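Local coordinates for penicillin-binding protein 1A (Mycobacterium tuberculosis, PDB 5CXW) that builds cell-wall peptidoglycan, polymerising glycan strands and cross-linking their peptides, the latter through the penicillin-sensitive transpeptidase domain seen here acylated by penicillin V, at residues Thr95-Ser98 and Phe99-Phe102; Gln208-Val211 and Ile212-Ala215. All coordinates share one frame; numbering follows the deposited sequence.

Interaction 1 (Thr95-Ser98 and Phe99-Phe102). With 35P ((2R,4S)-5,5-dimethyl-2-{(1R)-2-oxo-1-[(phenoxyacetyl)amino]ethyl}-1,3-thiazolidine-4-carboxylic acid), chain C.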
ATOM      1  N   THR A  95      -0.242  -2.260   9.007  1.00 10.92           N
ATOM      2  CA  THR A  95       0.662  -1.995   7.860  1.00 10.62           C
ATOM      3  C   THR A  95       2.131  -1.844   8.197  1.00 10.73           C
ATOM      4  O   THR A  95       3.003  -1.827   7.266  1.00 10.68           O
ATOM      5  CB  THR A  95       0.196  -0.709   7.144  1.00 10.49           C
ATOM      6  OG1 THR A  95       0.120   0.340   8.107  1.00 10.11           O
ATOM      7  CG2 THR A  95      -1.148  -0.945   6.529  1.00 11.00           C
ATOM      8  N   GLY A  96       2.436  -1.673   9.506  1.00 10.63           N
ATOM      9  CA  GLY A  96       3.785  -1.471   9.925  1.00 11.03           C
ATOM     10  C   GLY A  96       4.376  -0.273   9.207  1.00 10.83           C
ATOM     11  O   GLY A  96       3.681   0.707   8.946  1.00 10.65           O
ATOM     12  N   SER A  97       5.659  -0.383   8.872  1.00 11.22           N
ATOM     13  CA  SER A  97       6.426   0.744   8.357  1.00 11.82           C
ATOM     14  C   SER A  97       5.990   1.209   6.985  1.00 11.04           C
ATOM     15  O   SER A  97       6.447   2.276   6.554  1.00 11.00           O
ATOM     16  CB  SER A  97       7.885   0.400   8.282  1.00 12.34           C
ATOM     17  OG  SER A  97       8.423   0.171   9.601  1.00 13.52           O
ATOM     18  N   SER A  98       5.107   0.482   6.303  1.00 10.69           N
ATOM     19  CA  SER A  98       4.626   0.963   5.016  1.00 10.61           C
ATOM     20  C   SER A  98       3.792   2.228   5.201  1.00 10.35           C
ATOM     21  O   SER A  98       3.580   2.987   4.241  1.00 10.56           O
ATOM     22  CB  SER A  98       3.882  -0.114   4.242  1.00 11.07           C
ATOM     23  OG  SER A  98       2.701  -0.550   4.877  1.00 11.10           O
ATOM     24  N   PHE A  99       3.335   2.475   6.440  1.00 10.08           N
ATOM     25  CA  PHE A  99       2.525   3.640   6.710  1.00 10.00           C
ATOM     26  C   PHE A  99       3.392   4.905   6.895  1.00  9.77           C
ATOM     27  O   PHE A  99       2.842   6.048   6.866  1.00  9.60           O
ATOM     28  CB  PHE A  99       1.676   3.433   7.960  1.00 10.17           C
ATOM     29  CG  PHE A  99       0.279   3.968   7.801  1.00 10.26           C
ATOM     30  CD1 PHE A  99      -0.594   3.320   6.968  1.00 10.47           C
ATOM     31  CD2 PHE A  99      -0.143   5.112   8.440  1.00 10.48           C
ATOM     32  CE1 PHE A  99      -1.847   3.789   6.755  1.00 10.65           C
ATOM     33  CE2 PHE A  99      -1.444   5.569   8.247  1.00 10.73           C
ATOM     34  CZ  PHE A  99      -2.278   4.919   7.400  1.00 10.60           C
ATOM     35  N   LYS A 100       4.729   4.753   7.024  1.00  9.76           N
ATOM     36  CA  LYS A 100       5.580   5.901   7.248  1.00 10.15           C
ATOM     37  C   LYS A 100       5.493   6.947   6.134  1.00 10.24           C
ATOM     38  O   LYS A 100       5.782   8.137   6.366  1.00 10.56           O
ATOM     39  CB  LYS A 100       7.074   5.498   7.399  1.00 10.56           C
ATOM     40  CG  LYS A 100       7.364   4.769   8.687  1.00 11.38           C
ATOM     41  CD  LYS A 100       8.788   4.282   8.801  1.00 11.55           C
ATOM     42  CE  LYS A 100       8.912   3.518  10.087  1.00 12.47           C
ATOM     43  NZ  LYS A 100      10.185   2.888  10.151  1.00 13.19           N
ATOM     44  N   VAL A 101       5.215   6.494   4.916  1.00 10.37           N
ATOM     45  CA  VAL A 101       5.159   7.394   3.758  1.00 10.86           C
ATOM     46  C   VAL A 101       4.140   8.471   3.998  1.00  9.97           C
ATOM     47  O   VAL A 101       4.288   9.583   3.500  1.00  9.63           O
ATOM     48  CB  VAL A 101       4.921   6.682   2.393  1.00 12.30           C
ATOM     49  CG1 VAL A 101       5.945   5.619   2.176  1.00 12.42           C
ATOM     50  CG2 VAL A 101       3.492   6.174   2.266  1.00 12.85           C
ATOM     51  N   PHE A 102       3.095   8.188   4.792  1.00  9.43           N
ATOM     52  CA  PHE A 102       2.078   9.230   5.036  1.00  9.61           C
ATOM     53  C   PHE A 102       2.553  10.272   6.020  1.00  9.46           C
ATOM     54  O   PHE A 102       2.128  11.433   5.931  1.00  9.44           O
ATOM     55  CB  PHE A 102       0.728   8.584   5.447  1.00  9.75           C
ATOM     56  CG  PHE A 102       0.280   7.605   4.434  1.00  9.62           C
ATOM     57  CD1 PHE A 102       0.089   8.009   3.111  1.00 10.11           C
ATOM     58  CD2 PHE A 102       0.114   6.280   4.732  1.00  9.68           C
ATOM     59  CE1 PHE A 102      -0.263   7.097   2.125  1.00 10.19           C
ATOM     60  CE2 PHE A 102      -0.249   5.364   3.736  1.00 10.12           C
ATOM     61  CZ  PHE A 102      -0.422   5.772   2.426  1.00 10.15           C
TER
HETATM   62  C24 35P C 702       9.794  -5.324  16.887  1.00 22.91           C
HETATM   63  C23 35P C 702       9.817  -6.512  17.612  1.00 23.35           C
HETATM   64  C22 35P C 702       9.546  -7.709  16.987  1.00 21.66           C
HETATM   65  C21 35P C 702       9.258  -7.760  15.632  1.00 21.04           C
HETATM   66  C20 35P C 702       9.234  -6.598  14.891  1.00 22.38           C
HETATM   67  C19 35P C 702       9.518  -5.364  15.522  1.00 21.95           C
HETATM   68  O1  35P C 702       9.529  -4.168  14.846  1.00 21.08           O
HETATM   69  C2  35P C 702       9.509  -4.187  13.422  1.00 17.88           C
HETATM   70  C3  35P C 702       9.828  -2.807  12.915  1.00 16.93           C
HETATM   71  O18 35P C 702      10.503  -2.046  13.595  1.00 15.90           O
HETATM   72  N4  35P C 702       9.345  -2.544  11.711  1.00 15.36           N
HETATM   73  C5  35P C 702       9.614  -1.280  11.042  1.00 15.65           C
HETATM   74  C6  35P C 702       8.526  -1.056  10.074  1.00 15.22           C
HETATM   75  O17 35P C 702       7.775  -1.942   9.616  1.00 14.58           O
HETATM   76  C8  35P C 702      10.993  -1.235  10.249  1.00 16.87           C
HETATM   77  N7  35P C 702      10.558  -1.546   8.918  1.00 17.04           N
HETATM   78  S11 35P C 702      12.208  -2.387  10.604  1.00 19.18           S
HETATM   79  C10 35P C 702      12.118  -3.321   9.150  1.00 16.79           C
HETATM   80  C12 35P C 702      12.154  -4.816   9.465  1.00 16.87           C
HETATM   81  C15 35P C 702      13.242  -3.050   8.185  1.00 17.24           C
HETATM   82  C9  35P C 702      10.752  -2.934   8.572  1.00 15.60           C
HETATM   83  C13 35P C 702      10.483  -3.118   7.111  1.00 15.30           C
HETATM   84  O14 35P C 702      10.639  -2.094   6.376  1.00 15.63           O
HETATM   85  O16 35P C 702      10.082  -4.241   6.739  1.00 14.40           O

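Interaction 2 (Gln208-Val211 and Ile212-Ala215). With PEG (di(hydroxyethyl)ether), chain D.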
ATOM      1  N   GLN A 208      -5.580  -0.579  11.532  1.00 12.64           N
ATOM      2  CA  GLN A 208      -5.986  -1.460  10.459  1.00 13.30           C
ATOM      3  C   GLN A 208      -6.280  -0.712   9.208  1.00 12.89           C
ATOM      4  O   GLN A 208      -7.000   0.293   9.221  1.00 13.12           O
ATOM      5  CB  GLN A 208      -7.233  -2.242  10.870  1.00 14.58           C
ATOM      6  CG  GLN A 208      -6.959  -3.249  11.951  1.00 15.84           C
ATOM      7  CD  GLN A 208      -8.179  -4.129  12.219  1.00 17.65           C
ATOM      8  OE1 GLN A 208      -9.241  -4.007  11.575  1.00 18.79           O
ATOM      9  NE2 GLN A 208      -8.023  -5.031  13.150  1.00 19.60           N
ATOM     10  N   THR A 209      -5.724  -1.205   8.098  1.00 12.33           N
ATOM     11  CA  THR A 209      -5.934  -0.685   6.779  1.00 12.08           C
ATOM     12  C   THR A 209      -6.044  -1.887   5.825  1.00 11.98           C
ATOM     13  O   THR A 209      -5.551  -2.985   6.121  1.00 12.02           O
ATOM     14  CB  THR A 209      -4.682   0.140   6.402  1.00 11.53           C
ATOM     15  OG1 THR A 209      -4.571   1.215   7.333  1.00 11.53           O
ATOM     16  CG2 THR A 209      -4.686   0.757   4.971  1.00 11.65           C
ATOM     17  N   ARG A 210      -6.679  -1.702   4.672  1.00 12.02           N
ATOM     18  CA  ARG A 210      -6.785  -2.841   3.720  1.00 12.27           C
ATOM     19  C   ARG A 210      -5.666  -2.733   2.683  1.00 11.84           C
ATOM     20  O   ARG A 210      -5.182  -1.645   2.357  1.00 10.85           O
ATOM     21  CB  ARG A 210      -8.111  -2.787   2.988  1.00 13.04           C
ATOM     22  CG  ARG A 210      -9.352  -2.770   3.885  1.00 13.74           C
ATOM     23  CD  ARG A 210     -10.641  -2.562   3.078  1.00 14.72           C
ATOM     24  NE  ARG A 210     -10.698  -1.178   2.590  1.00 14.69           N
ATOM     25  CZ  ARG A 210     -11.576  -0.691   1.715  1.00 15.49           C
ATOM     26  NH1 ARG A 210     -12.553  -1.438   1.247  1.00 16.19           N
ATOM     27  NH2 ARG A 210     -11.519   0.609   1.397  1.00 14.91           N
ATOM     28  N   VAL A 211      -5.335  -3.885   2.101  1.00 11.82           N
ATOM     29  CA  VAL A 211      -4.350  -3.951   1.036  1.00 11.73           C
ATOM     30  C   VAL A 211      -4.819  -3.057  -0.122  1.00 11.66           C
ATOM     31  O   VAL A 211      -4.007  -2.326  -0.719  1.00 11.23           O
ATOM     32  CB  VAL A 211      -4.178  -5.411   0.578  1.00 12.10           C
ATOM     33  CG1 VAL A 211      -3.288  -5.541  -0.647  1.00 12.22           C
ATOM     34  CG2 VAL A 211      -3.592  -6.299   1.669  1.00 12.08           C
ATOM     35  N   ILE A 212      -6.133  -3.086  -0.463  1.00 11.99           N
ATOM     36  CA  ILE A 212      -6.602  -2.192  -1.518  1.00 12.08           C
ATOM     37  C   ILE A 212      -6.396  -0.718  -1.209  1.00 11.64           C
ATOM     38  O   ILE A 212      -6.028   0.037  -2.110  1.00 11.78           O
ATOM     39  CB  ILE A 212      -8.069  -2.481  -1.975  1.00 13.12           C
ATOM     40  CG1 ILE A 212      -8.472  -1.573  -3.144  1.00 13.46           C
ATOM     41  CG2 ILE A 212      -9.071  -2.390  -0.809  1.00 13.45           C
ATOM     42  CD1 ILE A 212      -9.567  -2.237  -4.000  1.00 14.15           C
ATOM     43  N   ASP A 213      -6.556  -0.311   0.052  1.00 11.41           N
ATOM     44  CA  ASP A 213      -6.332   1.082   0.460  1.00 11.25           C
ATOM     45  C   ASP A 213      -4.872   1.460   0.213  1.00 10.35           C
ATOM     46  O   ASP A 213      -4.589   2.522  -0.267  1.00  9.72           O
ATOM     47  CB  ASP A 213      -6.594   1.279   1.973  1.00 11.63           C
ATOM     48  CG  ASP A 213      -8.080   1.170   2.347  1.00 12.86           C
ATOM     49  OD1 ASP A 213      -8.904   1.855   1.701  1.00 13.87           O
ATOM     50  OD2 ASP A 213      -8.397   0.482   3.349  1.00 13.32           O
ATOM     51  N   MET A 214      -3.957   0.573   0.569  1.00 10.23           N
ATOM     52  CA  MET A 214      -2.521   0.879   0.403  1.00 10.10           C
ATOM     53  C   MET A 214      -2.147   1.021  -1.107  1.00 10.13           C
ATOM     54  O   MET A 214      -1.447   1.953  -1.492  1.00  9.89           O
ATOM     55  CB  MET A 214      -1.636  -0.173   1.070  1.00 10.33           C
ATOM     56  CG  MET A 214      -1.716  -0.168   2.590  1.00 10.63           C
ATOM     57  SD  MET A 214      -1.173   1.384   3.338  1.00 10.71           S
ATOM     58  CE  MET A 214       0.573   1.255   3.073  1.00 11.35           C
ATOM     59  N   ALA A 215      -2.677   0.125  -1.950  1.00 10.49           N
ATOM     60  CA  ALA A 215      -2.409   0.217  -3.362  1.00 10.52           C
ATOM     61  C   ALA A 215      -2.948   1.521  -3.927  1.00 10.27           C
ATOM     62  O   ALA A 215      -2.272   2.217  -4.734  1.00 10.44           O
ATOM     63  CB  ALA A 215      -2.998  -0.966  -4.111  1.00 11.14           C
TER
HETATM   64  O2  PEG D 703      -3.213  -6.950  15.309  1.00 29.86           O
HETATM   65  C3  PEG D 703      -4.631  -6.888  15.260  1.00 29.52           C
HETATM   66  C4  PEG D 703      -5.015  -6.048  14.075  1.00 28.64           C
HETATM   67  O4  PEG D 703      -5.371  -4.769  14.559  1.00 35.10           O

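Interaction 1 (Thr95-Ser98 and Phe99-Phe102)
Lys100 runs back alongside Ser97, one turn earlier, and its ammonium end meets the serine oxygen that penicillin V has acylated. CG lies beside the lysine's own backbone N (chi1 -70°), starting an otherwise extended chain that carries CG past Ser97 O, CE by Ser97 CB and NZ to Ser97 OG at 3.3 Å, a weak hydrogen bond. Firmer polar partners of NZ lie outside the turn, at Ser150 OG and Asn152 OD1. Ser97 OG is bonded to C6 of the drug at 1.3 Å and also accepts a hydrogen bond at 2.8 Å from N7, the thiazolidine nitrogen released when the beta-lactam opened. Ser97 N donates to O17, the acyl oxygen, at 2.7 Å, as expected of an oxyanion-hole N-H. Phe99 N donates almost straight to Gly96 O (3.1 Å, 168°), while Lys100 N approaches Ser97 O from well above the carbonyl plane. Thr95 O takes both Ser98 N and Ser98 OG from the same face, the hydroxyl at 2.7 Å. Away from the drug the packing is close and mostly aromatic: Thr95 OG1, which also makes a weak hydrogen bond to Gly205 O, comes obliquely to Phe99 CD1 at 3.3 Å, and Phe102 CD2 stands 3.6 Å above the centre of the Phe99 ring. By contrast, toward the penicillin pocket the ends of Ser97 and Lys100 are more loosely joined, the weak NZ to OG bond being their polar link. Serine and lysine one turn apart at a helix start match the SxxK motif of penicillin-binding transpeptidases, with Ser97 here as the acyl-ester.

Interaction 2 (Gln208-Val211 and Ile212-Ala215)
Asp213 OD2 is gripped twice by Arg210, once by its backbone N at 3.1 Å and once by NE at 2.9 Å. The backbone N-H uses the anti lone pair of OD2, whereas NE comes from above the carboxylate plane, with OD2 itself lying in the plane of the guanidinium. NH2 completes a side-on salt bridge to OD1 at 2.9 Å, met on the syn side and bent to 145°. The guanidinium and carboxylate planes stand 54° apart. A bend at chi3 (-71°) turns the arginine back over the first helical turn, bringing NE and NH2 to the carboxylate; CG2 of Ile212 lies over one face of the guanidinium, toward its rim. Each group has a second partner: Gln90 OE1 takes NH1, and Ala179 N donates to OD1, which thus has two donors. Arg210 occupies the N-cap position, and Asp213, three residues on, answers its backbone N-H as in one half of a capping box. A carboxylate at a helix N terminus and beside a guanidinium would probably stay ionised. Arg210 O then receives Met214 N at 3.1 Å and Val211 O receives Ala215 N at 3.0 Å, so regular helical bonding begins at once. Just before the cap, Thr209 CG2 packs on Asp213 CB at 3.6 Å and meets Met214 CG and SD, the threonine and methionine side chains crossing at about a right angle. Gln208 extends the other way, its NE2 donating to a polyether probably from the crystallisation liquor. Strand 208-209 thus passes directly into helix 211-222, where Val211 and Ala215 rest on strands 60-67 and 315-323, and Met214 touches Trp307 of strand 303-312.

How the interactions relate
From the N terminus, strand 93-94 leads into interaction 1, whose tight turn opens helix 100-109. More than a hundred residues later strand 208-209 leads into interaction 2, at the start of helix 211-222. Each closes only a local turn, and they follow in series, neither nesting nor crossing. Strands 93-94 and 208-209 pair antiparallel, bringing the two helix starts together. There they touch by packing: Met214 CE lies 3.3 Å from Ser98 OG, Thr209 CB 3.7 Å from Thr95 CG2. Helix 211-222 thereby lies between the serine-bearing turn and the five-stranded antiparallel sheet, linking the active-site helix to the sheet.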